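Local coordinates for putative endonuclease/exonuclease/phosphatase family protein (Bacteroides vulgatus ATCC 8482, PDB 3G6S) that probably cleaves phosphoester bonds as a member of the DNase I-like endonuclease/exonuclease/phosphatase family, perhaps as a nuclease, at residues T203-T208 and C237-E242; A7-R12 and H251-A256; K197-V202 and V232-C237; D28-F33 and A246-H251; G43-L48 and A134-F139. One frame throughout, in Å; residues are numbered along the deposited sequence.

Interaction 1: residues T203-T208 and C237-E242; sequences TGVDYT and CEIPAE
T203 and I239 join the two strands through backbone bonds. T203 N donates to C237 O at 2.9 Å, and I239 N donates to T203 O at 3.0 Å. V205 N then donates to I239 O at 2.8 Å. This is parallel strand pairing, with T203 beside E238 and G204 beside I239. G204 brings its CA to 3.2 Å from I239 O, a CA-H...O contact made where no side chain intervenes.

Past this point the strands end and side chains take over. The V205 side chain crosses that of I239 at about a right angle, with V205 CG2 3.5 Å from I239 CG2. With V205 CG1 anti to the carbonyl carbon (chi1 -66°), the two methyls part, and V205 CG1 goes to A241 CB at 3.6 Å. V205 CG2 also sits over one face of the Y207 ring, toward the rim. Y207 points its CB away from the other segment, but its hydroxyl comes back to the carboxylate of E242. Y207 OH is 3.0 Å from E242 OE2 and 3.1 Å from E242 OE1, and ring and carboxylate are turned 51° apart. E242 OE1 is also bonded to N252 ND2, which fixes the carboxylate from a second side chain. At the other end a water bonds to T203 OG1 and weakly to C237 O.

Strand 201-204 is an edge strand of the seven-stranded mixed sheet, and strand 233-239 is its neighbour. Strand 254-260 follows on the far side, where E238 pairs with L255. Y196 of helix 195-198 packs on C237 and I239.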
# COMPACT_ATOMS: atom_id res chain seq x y z
N THR A 203 18.39 -1.94 -0.73
CA THR A 203 19.07 -1.56 0.51
C THR A 203 18.12 -1.65 1.70
O THR A 203 16.90 -1.59 1.54
CB THR A 203 19.64 -0.12 0.40
OG1 THR A 203 18.57 0.82 0.18
CG2 THR A 203 20.63 -0.03 -0.76
N GLY A 204 18.69 -1.81 2.89
CA GLY A 204 17.87 -1.92 4.08
C GLY A 204 17.72 -3.37 4.51
O GLY A 204 18.52 -4.23 4.14
N VAL A 205 16.68 -3.63 5.29
CA VAL A 205 16.38 -4.96 5.82
C VAL A 205 15.49 -5.72 4.84
O VAL A 205 14.94 -5.13 3.91
CB VAL A 205 15.70 -4.84 7.20
CG1 VAL A 205 16.68 -4.23 8.20
CG2 VAL A 205 14.46 -3.93 7.10
N ASP A 206 15.33 -7.03 5.05
CA ASP A 206 14.51 -7.85 4.16
C ASP A 206 13.18 -8.31 4.76
O ASP A 206 12.52 -9.20 4.22
CB ASP A 206 15.30 -9.08 3.67
CG ASP A 206 15.90 -9.89 4.80
OD1 ASP A 206 15.20 -10.13 5.81
OD2 ASP A 206 17.08 -10.31 4.68
N TYR A 207 12.79 -7.70 5.88
CA TYR A 207 11.53 -8.03 6.53
C TYR A 207 10.74 -6.74 6.71
O TYR A 207 11.32 -5.66 6.79
CB TYR A 207 11.77 -8.71 7.88
CG TYR A 207 12.63 -7.90 8.83
CD1 TYR A 207 14.02 -7.92 8.73
CD2 TYR A 207 12.05 -7.12 9.84
CE1 TYR A 207 14.81 -7.18 9.61
CE2 TYR A 207 12.84 -6.39 10.72
CZ TYR A 207 14.22 -6.42 10.59
OH TYR A 207 15.00 -5.70 11.45
N THR A 208 9.42 -6.87 6.80
CA THR A 208 8.55 -5.71 6.93
C THR A 208 7.67 -5.70 8.19
O THR A 208 6.92 -4.74 8.44
CB THR A 208 7.65 -5.59 5.66
OG1 THR A 208 6.81 -4.43 5.74
CG2 THR A 208 6.77 -6.81 5.52
N CYS A 237 15.03 -0.40 -4.44
CA CYS A 237 14.10 -0.66 -3.36
C CYS A 237 14.82 -0.54 -2.03
O CYS A 237 15.99 -0.91 -1.89
CB CYS A 237 13.52 -2.07 -3.48
SG CYS A 237 12.12 -2.19 -4.59
N GLU A 238 14.11 -0.03 -1.04
CA GLU A 238 14.69 0.10 0.28
C GLU A 238 13.66 -0.16 1.36
O GLU A 238 12.51 0.25 1.25
CB GLU A 238 15.28 1.49 0.46
CG GLU A 238 15.84 1.71 1.85
CD GLU A 238 16.15 3.16 2.15
OE1 GLU A 238 16.94 3.77 1.40
OE2 GLU A 238 15.58 3.69 3.13
N ILE A 239 14.09 -0.86 2.40
CA ILE A 239 13.23 -1.14 3.53
C ILE A 239 14.06 -0.74 4.73
O ILE A 239 14.89 -1.51 5.20
CB ILE A 239 12.87 -2.64 3.60
CG1 ILE A 239 12.08 -3.05 2.35
CG2 ILE A 239 12.04 -2.92 4.85
CD1 ILE A 239 11.76 -4.54 2.29
N PRO A 240 13.87 0.49 5.22
CA PRO A 240 14.62 0.99 6.38
C PRO A 240 14.37 0.19 7.64
O PRO A 240 13.23 -0.15 7.96
CB PRO A 240 14.15 2.44 6.49
CG PRO A 240 12.73 2.36 6.00
CD PRO A 240 12.88 1.48 4.77
N ALA A 241 15.44 -0.11 8.37
CA ALA A 241 15.30 -0.86 9.62
C ALA A 241 14.55 -0.01 10.63
O ALA A 241 14.69 1.21 10.67
CB ALA A 241 16.67 -1.24 10.17
N GLU A 242 13.74 -0.67 11.44
CA GLU A 242 12.97 0.03 12.45
C GLU A 242 13.94 0.51 13.52
O GLU A 242 15.03 -0.03 13.67
CB GLU A 242 11.90 -0.91 13.03
CG GLU A 242 12.38 -2.16 13.79
CD GLU A 242 13.27 -3.11 12.98
OE1 GLU A 242 13.12 -3.22 11.74
OE2 GLU A 242 14.11 -3.79 13.61
O HOH W 1 17.69 1.85 -2.64

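Interaction 2: residues A7-R12 and H251-A256; sequences ATFNIR and HNPQLA
H251, F9 and N10 have the most surface buried here, in the middle of the seven-stranded sheet of a DNase I-like fold. Strands 2-10 and 254-260 run antiparallel, and Q254 N donates to T8 O at 3.1 Å. The return bond from T8 N to Q254 O is weak.

At the end of strand 2-10, before strand 254-260 begins, the H251 ring lies flat against N10. The amide of N10 and the imidazole are stacked, with planes 11° apart. N10 CG, anti to the backbone N (chi1 -174°), sets the amide against the ring. N10 CB stands over the ring face, 3.7 Å from the H251 ring centroid, and N10 ND2 is 3.4 Å from H251 CE1. The hydrogen bonds of N10 ND2 go to E46 OE1 and D172 OD2. This polar group is consistent with the active-site cleft of the family.

F9 lies beside P253, both side chains pointing the same way. F9 CD1 is 3.5 Å from P253 CB. The H251 carbonyl meets the F9 ring at its edge, with H251 O 3.5 Å from F9 CE1. F9 therefore packs against the chain where it leaves H251 for the strand. Within the paired strands, A7 CB touches L255 CD2 at 3.5 Å.

N10 is tied down on its other polar atom as well: its OD1 accepts from R12 N at 2.9 Å, in the carbonyl plane, closing an Asx turn.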
# COMPACT_ATOMS: atom_id res chain seq x y z
N ALA A 7 5.76 4.11 -2.41
CA ALA A 7 5.92 3.50 -1.09
C ALA A 7 4.63 2.90 -0.53
O ALA A 7 3.55 3.47 -0.67
CB ALA A 7 6.48 4.52 -0.11
N THR A 8 4.76 1.74 0.10
CA THR A 8 3.63 1.08 0.73
C THR A 8 3.97 1.04 2.22
O THR A 8 5.09 0.68 2.59
CB THR A 8 3.41 -0.37 0.21
OG1 THR A 8 2.30 -0.96 0.90
CG2 THR A 8 4.65 -1.23 0.44
N PHE A 9 3.01 1.40 3.07
CA PHE A 9 3.28 1.43 4.50
C PHE A 9 2.06 1.24 5.40
O PHE A 9 1.06 1.97 5.29
CB PHE A 9 3.97 2.75 4.81
CG PHE A 9 4.38 2.89 6.24
CD1 PHE A 9 4.95 1.82 6.93
CD2 PHE A 9 4.24 4.11 6.90
CE1 PHE A 9 5.36 1.96 8.25
CE2 PHE A 9 4.65 4.27 8.22
CZ PHE A 9 5.22 3.19 8.90
N ASN A 10 2.14 0.25 6.28
CA ASN A 10 1.07 -0.04 7.24
C ASN A 10 1.45 0.80 8.46
O ASN A 10 2.52 0.60 9.05
CB ASN A 10 1.08 -1.53 7.62
CG ASN A 10 -0.10 -1.92 8.52
OD1 ASN A 10 -0.52 -1.16 9.39
ND2 ASN A 10 -0.62 -3.13 8.32
N ILE A 11 0.60 1.74 8.85
CA ILE A 11 0.92 2.60 9.98
C ILE A 11 0.43 2.13 11.34
O ILE A 11 0.69 2.79 12.34
CB ILE A 11 0.40 4.01 9.73
CG1 ILE A 11 -1.12 4.01 9.65
CG2 ILE A 11 0.96 4.55 8.42
CD1 ILE A 11 -1.71 5.39 9.57
N ARG A 12 -0.26 0.99 11.39
CA ARG A 12 -0.81 0.46 12.65
C ARG A 12 -1.92 1.38 13.14
O ARG A 12 -1.65 2.49 13.60
CB ARG A 12 0.29 0.37 13.71
CG ARG A 12 -0.23 0.04 15.09
CD ARG A 12 -0.80 -1.36 15.16
NE ARG A 12 -1.48 -1.56 16.44
CZ ARG A 12 -2.07 -2.69 16.82
NH1 ARG A 12 -2.06 -3.75 16.02
NH2 ARG A 12 -2.66 -2.76 18.00
N HIS A 251 5.25 -2.06 11.52
CA HIS A 251 5.69 -2.46 10.19
C HIS A 251 6.81 -1.56 9.68
O HIS A 251 7.03 -0.46 10.20
CB HIS A 251 4.55 -2.37 9.18
CG HIS A 251 3.59 -3.52 9.22
ND1 HIS A 251 2.61 -3.65 10.18
CD2 HIS A 251 3.43 -4.56 8.37
CE1 HIS A 251 1.89 -4.72 9.92
NE2 HIS A 251 2.36 -5.29 8.83
N ASN A 252 7.52 -2.04 8.67
CA ASN A 252 8.58 -1.27 8.03
C ASN A 252 8.08 -0.89 6.64
O ASN A 252 7.55 -1.72 5.91
CB ASN A 252 9.86 -2.10 7.89
CG ASN A 252 10.76 -2.01 9.13
OD1 ASN A 252 10.61 -1.11 9.96
ND2 ASN A 252 11.70 -2.95 9.23
N PRO A 253 8.21 0.38 6.25
CA PRO A 253 7.75 0.82 4.93
C PRO A 253 8.68 0.28 3.84
O PRO A 253 9.85 -0.01 4.10
CB PRO A 253 7.83 2.33 5.03
CG PRO A 253 9.05 2.52 5.89
CD PRO A 253 8.85 1.49 6.98
N GLN A 254 8.15 0.13 2.63
CA GLN A 254 8.97 -0.34 1.51
C GLN A 254 8.99 0.72 0.42
O GLN A 254 7.97 0.97 -0.22
CB GLN A 254 8.40 -1.64 0.93
CG GLN A 254 9.42 -2.37 0.05
CD GLN A 254 8.79 -3.34 -0.95
OE1 GLN A 254 7.83 -4.05 -0.65
NE2 GLN A 254 9.36 -3.38 -2.15
N LEU A 255 10.14 1.35 0.21
CA LEU A 255 10.24 2.37 -0.83
C LEU A 255 10.67 1.77 -2.16
O LEU A 255 11.30 0.72 -2.20
CB LEU A 255 11.22 3.48 -0.44
CG LEU A 255 11.10 4.06 0.98
CD1 LEU A 255 11.85 5.39 1.04
CD2 LEU A 255 9.64 4.29 1.33
N ALA A 256 10.32 2.43 -3.26
CA ALA A 256 10.70 1.93 -4.58
C ALA A 256 10.85 3.07 -5.56
O ALA A 256 9.91 3.84 -5.78
CB ALA A 256 9.65 0.94 -5.08

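Interaction 3: residues K197-V202 and V232-C237; sequences KTAARV and VLVKSC
The backbones of A199-V202 and V234-C237 run parallel, with A200 N donating to V234 O at 3.2 Å and C237 N donating to R201 O at 2.8 Å. Between them the bond from R201 N to K235 O is weak. V202 pairs with C237, and its CA-H points to C237 O.

The side chains meet mainly around A199. Its CB touches V234 CG1 at 3.5 Å and C237 SG at 3.8 Å, joining two residues of the facing strand. V234 CG1 is anti to the backbone N (chi1 -176°), beside A199. V234 CG2 instead meets T198 OG1 at 3.8 Å, and the two side chains cross at about a right angle. T198 OG1 itself is bonded to D194 O, just before helix 195-198.

Farther along, R201 CB lies 3.9 Å from S236 CB. The rest of R201 is extended and leads away from the contact. A200 CB rests 3.4 Å from K235 O. K235 points its CB away from 197-202, and outside the two segments its NZ forms a salt bridge with D3 of strand 2-10.

S236 and K235 both face D257 of strand 254-260, a classic beta bulge. The contact thus joins a bulged strand to the short edge strand 201-204, at the outer margin of one of the two sheets of the DNase I-like fold.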
# COMPACT_ATOMS: atom_id res chain seq x y z
N LYS A 197 12.07 -8.08 -5.85
CA LYS A 197 12.89 -9.10 -6.51
C LYS A 197 13.44 -8.65 -7.87
O LYS A 197 14.34 -9.29 -8.41
CB LYS A 197 12.07 -10.37 -6.74
CG LYS A 197 12.20 -11.46 -5.68
CD LYS A 197 11.11 -11.37 -4.62
CE LYS A 197 11.08 -12.63 -3.77
NZ LYS A 197 10.83 -13.84 -4.62
N THR A 198 12.91 -7.58 -8.45
CA THR A 198 13.38 -7.13 -9.76
C THR A 198 14.17 -5.83 -9.73
O THR A 198 14.66 -5.38 -10.76
CB THR A 198 12.21 -6.95 -10.77
OG1 THR A 198 11.19 -6.12 -10.20
CG2 THR A 198 11.63 -8.29 -11.15
N ALA A 199 14.27 -5.21 -8.55
CA ALA A 199 15.00 -3.95 -8.40
C ALA A 199 16.47 -4.15 -8.70
O ALA A 199 17.07 -5.15 -8.32
CB ALA A 199 14.83 -3.42 -6.98
N ALA A 200 17.06 -3.17 -9.39
CA ALA A 200 18.48 -3.23 -9.74
C ALA A 200 19.35 -3.03 -8.50
O ALA A 200 20.49 -3.47 -8.46
CB ALA A 200 18.79 -2.15 -10.77
N ARG A 201 18.79 -2.37 -7.49
CA ARG A 201 19.52 -2.10 -6.26
C ARG A 201 18.55 -2.20 -5.08
O ARG A 201 17.45 -1.68 -5.13
CB ARG A 201 20.15 -0.70 -6.34
CG ARG A 201 20.84 -0.24 -5.09
CD ARG A 201 21.58 1.08 -5.33
NE ARG A 201 22.14 1.59 -4.08
CZ ARG A 201 23.00 2.61 -3.99
NH1 ARG A 201 23.41 3.25 -5.08
NH2 ARG A 201 23.46 2.98 -2.80
N VAL A 202 18.98 -2.91 -4.04
CA VAL A 202 18.18 -3.12 -2.84
C VAL A 202 18.97 -2.78 -1.59
O VAL A 202 20.08 -3.27 -1.40
CB VAL A 202 17.73 -4.60 -2.75
CG1 VAL A 202 17.05 -4.85 -1.41
CG2 VAL A 202 16.81 -4.93 -3.89
N VAL A 232 7.12 -0.98 -16.25
CA VAL A 232 7.81 -0.11 -15.32
C VAL A 232 9.20 -0.64 -14.95
O VAL A 232 9.41 -1.84 -14.83
CB VAL A 232 6.95 0.16 -14.04
CG1 VAL A 232 5.82 -0.84 -13.95
CG2 VAL A 232 7.81 0.13 -12.79
N LEU A 233 10.14 0.29 -14.80
CA LEU A 233 11.51 -0.04 -14.45
C LEU A 233 11.74 0.20 -12.96
O LEU A 233 11.54 1.31 -12.46
CB LEU A 233 12.48 0.82 -15.24
CG LEU A 233 13.93 0.71 -14.74
CD1 LEU A 233 14.45 -0.71 -15.00
CD2 LEU A 233 14.81 1.73 -15.46
N VAL A 234 12.15 -0.84 -12.24
CA VAL A 234 12.41 -0.70 -10.82
C VAL A 234 13.87 -0.43 -10.58
O VAL A 234 14.67 -1.36 -10.51
CB VAL A 234 12.03 -1.97 -10.05
CG1 VAL A 234 12.22 -1.73 -8.56
CG2 VAL A 234 10.57 -2.36 -10.35
N LYS A 235 14.22 0.85 -10.45
CA LYS A 235 15.60 1.27 -10.22
C LYS A 235 16.15 0.76 -8.89
O LYS A 235 17.26 0.20 -8.83
CB LYS A 235 15.71 2.80 -10.28
CG LYS A 235 15.55 3.38 -11.69
CD LYS A 235 15.42 4.90 -11.68
CE LYS A 235 14.08 5.35 -11.09
NZ LYS A 235 13.95 6.85 -10.99
N SER A 236 15.39 0.96 -7.82
CA SER A 236 15.83 0.51 -6.51
C SER A 236 14.73 0.37 -5.48
O SER A 236 13.64 0.93 -5.62
CB SER A 236 16.92 1.44 -5.96
OG SER A 236 16.46 2.77 -5.89
N CYS A 237 15.03 -0.40 -4.44
CA CYS A 237 14.10 -0.66 -3.36
C CYS A 237 14.82 -0.54 -2.03
O CYS A 237 15.99 -0.91 -1.89
CB CYS A 237 13.52 -2.07 -3.48
SG CYS A 237 12.12 -2.19 -4.59
O HOH W 2 14.95 -3.80 -12.59

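Interaction 4: residues D28-F33 and A246-H251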
# COMPACT_ATOMS: atom_id res chain seq x y z
N ASP A 28 4.03 12.48 14.19
CA ASP A 28 5.06 13.33 13.62
C ASP A 28 6.18 12.55 12.96
O ASP A 28 6.65 12.93 11.88
CB ASP A 28 5.63 14.26 14.69
CG ASP A 28 4.70 15.42 14.99
OD1 ASP A 28 3.49 15.17 15.24
OD2 ASP A 28 5.16 16.58 14.98
N ARG A 29 6.61 11.47 13.60
CA ARG A 29 7.69 10.64 13.05
C ARG A 29 7.31 10.12 11.66
O ARG A 29 8.14 10.14 10.75
CB ARG A 29 7.99 9.47 13.99
CG ARG A 29 8.57 9.87 15.33
CD ARG A 29 9.37 8.72 15.95
NE ARG A 29 8.55 7.74 16.65
CZ ARG A 29 8.24 7.81 17.94
NH1 ARG A 29 8.68 8.83 18.68
NH2 ARG A 29 7.49 6.86 18.50
N VAL A 30 6.06 9.67 11.50
CA VAL A 30 5.59 9.14 10.21
C VAL A 30 5.52 10.23 9.12
O VAL A 30 6.00 10.01 8.00
CB VAL A 30 4.20 8.47 10.35
CG1 VAL A 30 3.72 7.98 8.99
CG2 VAL A 30 4.28 7.30 11.32
N CYS A 31 4.93 11.37 9.45
CA CYS A 31 4.84 12.48 8.49
C CYS A 31 6.25 12.92 8.07
O CYS A 31 6.51 13.13 6.88
CB CYS A 31 4.15 13.70 9.11
SG CYS A 31 2.42 13.47 9.55
N GLN A 32 7.14 13.06 9.05
CA GLN A 32 8.49 13.49 8.78
C GLN A 32 9.20 12.54 7.82
O GLN A 32 9.85 12.98 6.87
CB GLN A 32 9.29 13.61 10.08
CG GLN A 32 10.48 14.56 9.98
CD GLN A 32 10.06 15.95 9.47
OE1 GLN A 32 9.24 16.64 10.09
NE2 GLN A 32 10.62 16.35 8.33
N PHE A 33 9.06 11.25 8.06
CA PHE A 33 9.69 10.24 7.20
C PHE A 33 9.26 10.46 5.74
O PHE A 33 10.10 10.51 4.83
CB PHE A 33 9.27 8.84 7.66
CG PHE A 33 9.90 7.74 6.88
CD1 PHE A 33 11.14 7.24 7.24
CD2 PHE A 33 9.24 7.19 5.79
CE1 PHE A 33 11.72 6.20 6.51
CE2 PHE A 33 9.81 6.15 5.06
CZ PHE A 33 11.06 5.66 5.42
N ALA A 246 12.87 5.60 18.23
CA ALA A 246 11.92 6.36 17.41
C ALA A 246 11.17 5.45 16.44
O ALA A 246 11.30 5.59 15.22
CB ALA A 246 12.65 7.45 16.65
N LEU A 247 10.37 4.54 16.98
CA LEU A 247 9.60 3.59 16.18
C LEU A 247 8.49 4.27 15.40
O LEU A 247 7.74 5.09 15.95
CB LEU A 247 9.02 2.52 17.10
CG LEU A 247 9.20 1.06 16.71
CD1 LEU A 247 10.62 0.80 16.26
CD2 LEU A 247 8.85 0.18 17.89
N LEU A 248 8.38 3.94 14.12
CA LEU A 248 7.34 4.53 13.27
C LEU A 248 6.05 3.71 13.29
O LEU A 248 4.95 4.26 13.30
CB LEU A 248 7.82 4.63 11.81
CG LEU A 248 8.54 5.88 11.31
CD1 LEU A 248 9.70 6.24 12.22
CD2 LEU A 248 9.04 5.62 9.89
N SER A 249 6.20 2.39 13.33
CA SER A 249 5.05 1.51 13.29
C SER A 249 5.52 0.10 13.59
O SER A 249 6.71 -0.12 13.74
CB SER A 249 4.43 1.60 11.89
OG SER A 249 3.84 0.39 11.49
N ASP A 250 4.60 -0.85 13.70
CA ASP A 250 5.01 -2.22 13.93
C ASP A 250 5.50 -2.80 12.60
O ASP A 250 6.08 -3.89 12.55
CB ASP A 250 3.86 -3.08 14.50
CG ASP A 250 2.57 -2.90 13.74
OD1 ASP A 250 2.62 -2.50 12.56
OD2 ASP A 250 1.50 -3.17 14.33
N HIS A 251 5.25 -2.06 11.52
CA HIS A 251 5.69 -2.46 10.19
C HIS A 251 6.81 -1.56 9.68
O HIS A 251 7.03 -0.46 10.20
CB HIS A 251 4.55 -2.37 9.18
CG HIS A 251 3.59 -3.52 9.22
ND1 HIS A 251 2.61 -3.65 10.18
CD2 HIS A 251 3.43 -4.56 8.37
CE1 HIS A 251 1.89 -4.72 9.92
NE2 HIS A 251 2.36 -5.29 8.83
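R29 reaches from helix 27-36 to the backbone of L247. R29 NE and R29 NH2 both donate hydrogen bonds to L247 O, at 2.9 Å and 3.1 Å. The acceptor lies close to the guanidinium plane, at its edge. NH2 comes in the carbonyl plane on a lone pair, while NE comes from 53° above that plane. The chain bends at chi3 (-82°), which places NE beside the carbonyl. A246 covers one guanidinium face with its CA, near the rim. A246 CB also touches R29 CD at 3.6 Å.

V30 is the next residue to meet the loop. Its CG2 lies 3.7 Å from L248 O, a carbonyl that also accepts from R26. V30 packs on F9 of strand 2-10 too.

The loop it faces carries the Ser-Asp-His sequence familiar from DNase I-like enzymes. There S249 OG accepts from H251 N at 2.8 Å, an ST turn. S249 OG also bonds to N10 O, so the turn is tied to the sheet. H251 ND1 donates to D250 OD1 at 2.6 Å, meeting it from above the carboxylate plane.

F33, one turn after V30, crosses L248 at about a right angle. L248 CD2 is 3.7 Å from F33 CD1 and 4.2 Å from the F33 ring centroid, an off-centre CH-pi contact. The F33 ring also stacks on H37 and touches P240 and P253.

Interaction 5: residues G43-L48 and A134-F139; sequences GMQEVL and AVNTHF
N136 CG is anti to its backbone N (chi1 -174°), toward G43, while a bend at chi2 (75°) turns Q45 CD over toward N136. The two residues belong to different sheets. Strand 41-45 and strand 131-138 face each other between the two sheets of the alpha/beta sandwich of the DNase I-like fold, pointing nearly the same way.

N136 ND2 donates to M44 O at 3.0 Å. The acceptor lies in the N136 amide plane, but the donor stands 53° above the M44 carbonyl plane. ND2 also bonds to A79 O. M44 is a selenomethionine, and its CB points away from strand 131-138. N136 OD1 sits 3.2 Å from G43 CA, where no side chain stands in the way. Q45 NE2 makes a weak bond to N136 OD1 at 2.9 Å. T170 OG1 bonds to the same oxygen, and Q45 NE2 has T8 OG1 as another partner. These buried amides are thus bonded partly to each other, weakly, and partly to A79, T8 and T170.

Farther along, Q45 CG rests 3.4 Å from T137 O, and Q45 CB lies 3.8 Å from H138 CD2. The E46 carboxylate, bonded to N10, is nearly coplanar with the H138 ring, and E46 CG meets the ring edge, 3.6 Å from H138 NE2.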
# COMPACT_ATOMS: atom_id res chain seq x y z
N GLY A 43 0.85 4.33 -0.50
CA GLY A 43 -0.36 3.58 -0.25
C GLY A 43 -0.19 3.09 1.18
O GLY A 43 0.76 2.36 1.46
N MSE A 44 -1.07 3.50 2.09
CA MSE A 44 -0.94 3.10 3.49
C MSE A 44 -2.09 2.20 3.93
O MSE A 44 -3.20 2.31 3.42
CB MSE A 44 -0.90 4.34 4.38
CG MSE A 44 0.22 5.30 4.02
SE MSE A 44 0.11 7.01 4.97
CE MSE A 44 1.63 6.82 6.13
N GLN A 45 -1.83 1.31 4.88
CA GLN A 45 -2.88 0.44 5.37
C GLN A 45 -3.16 0.70 6.86
O GLN A 45 -2.37 1.37 7.53
CB GLN A 45 -2.51 -1.03 5.16
CG GLN A 45 -2.14 -1.41 3.72
CD GLN A 45 -0.75 -0.92 3.32
OE1 GLN A 45 0.18 -0.96 4.13
NE2 GLN A 45 -0.60 -0.49 2.07
N GLU A 46 -4.28 0.18 7.35
CA GLU A 46 -4.70 0.34 8.75
C GLU A 46 -4.77 1.81 9.18
O GLU A 46 -4.20 2.19 10.20
CB GLU A 46 -3.75 -0.41 9.70
CG GLU A 46 -3.67 -1.92 9.48
CD GLU A 46 -2.99 -2.67 10.63
OE1 GLU A 46 -2.52 -3.81 10.41
OE2 GLU A 46 -2.92 -2.11 11.75
N VAL A 47 -5.46 2.63 8.41
CA VAL A 47 -5.55 4.04 8.76
C VAL A 47 -6.97 4.43 9.19
O VAL A 47 -7.91 4.38 8.39
CB VAL A 47 -5.10 4.91 7.55
CG1 VAL A 47 -4.96 6.36 7.96
CG2 VAL A 47 -3.77 4.38 6.99
N LEU A 48 -7.13 4.80 10.46
CA LEU A 48 -8.45 5.19 10.96
C LEU A 48 -8.70 6.66 10.58
O LEU A 48 -7.76 7.41 10.29
CB LEU A 48 -8.52 5.01 12.48
CG LEU A 48 -8.47 3.55 12.96
CD1 LEU A 48 -8.46 3.51 14.48
CD2 LEU A 48 -9.66 2.79 12.41
N ALA A 134 -2.60 3.52 -9.73
CA ALA A 134 -2.11 3.10 -8.43
C ALA A 134 -3.25 2.39 -7.73
O ALA A 134 -4.39 2.86 -7.72
CB ALA A 134 -1.68 4.31 -7.62
N VAL A 135 -2.93 1.24 -7.14
CA VAL A 135 -3.91 0.46 -6.40
C VAL A 135 -3.27 0.10 -5.07
O VAL A 135 -2.16 -0.43 -5.04
CB VAL A 135 -4.32 -0.82 -7.16
CG1 VAL A 135 -5.36 -1.60 -6.35
CG2 VAL A 135 -4.92 -0.46 -8.51
N ASN A 136 -3.97 0.41 -3.99
CA ASN A 136 -3.49 0.15 -2.64
C ASN A 136 -4.51 -0.71 -1.93
O ASN A 136 -5.70 -0.40 -1.94
CB ASN A 136 -3.33 1.46 -1.88
CG ASN A 136 -2.71 1.25 -0.53
OD1 ASN A 136 -1.65 0.62 -0.42
ND2 ASN A 136 -3.34 1.78 0.52
N THR A 137 -4.06 -1.78 -1.30
CA THR A 137 -5.01 -2.66 -0.64
C THR A 137 -4.49 -3.29 0.66
O THR A 137 -3.33 -3.10 1.01
CB THR A 137 -5.44 -3.76 -1.64
OG1 THR A 137 -6.41 -4.62 -1.03
CG2 THR A 137 -4.23 -4.57 -2.07
N HIS A 138 -5.36 -4.00 1.37
CA HIS A 138 -5.03 -4.69 2.63
C HIS A 138 -5.76 -6.04 2.63
O HIS A 138 -6.98 -6.07 2.77
CB HIS A 138 -5.48 -3.88 3.85
CG HIS A 138 -4.89 -4.35 5.14
ND1 HIS A 138 -4.15 -5.51 5.23
CD2 HIS A 138 -4.89 -3.80 6.37
CE1 HIS A 138 -3.71 -5.64 6.48
NE2 HIS A 138 -4.15 -4.62 7.19
N PHE A 139 -5.02 -7.14 2.49
CA PHE A 139 -5.60 -8.49 2.45
C PHE A 139 -5.96 -9.10 3.81
O PHE A 139 -5.51 -8.62 4.86
CB PHE A 139 -4.64 -9.43 1.72
CG PHE A 139 -4.77 -9.40 0.22
CD1 PHE A 139 -5.15 -8.24 -0.44
CD2 PHE A 139 -4.47 -10.52 -0.54
CE1 PHE A 139 -5.24 -8.21 -1.83
CE2 PHE A 139 -4.55 -10.49 -1.93
CZ PHE A 139 -4.93 -9.34 -2.57

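Overall arrangement
Four of the contacts reach the same seven-stranded sheet. Interactions 1 and 3 follow each other along strands 201-204 and 233-239, with centres about 13 Å apart, and share C237. Interaction 2 is next inward, where strand 254-260 joins strand 2-10. Interaction 5 links the neighbouring strand 41-45 to the second sheet, its centre about 10 Å from that of interaction 2. Interaction 4 sets helix 27-36 against the loop before strand 254-260. Interaction 2 joins strands near the two chain ends; interaction 4 nests inside it, and within that 5 closes before 1 and 3 open. Interaction 2 meets interaction 5 at N10 and E46 and shares H251 with interaction 4, consistent with the family's active-site cleft.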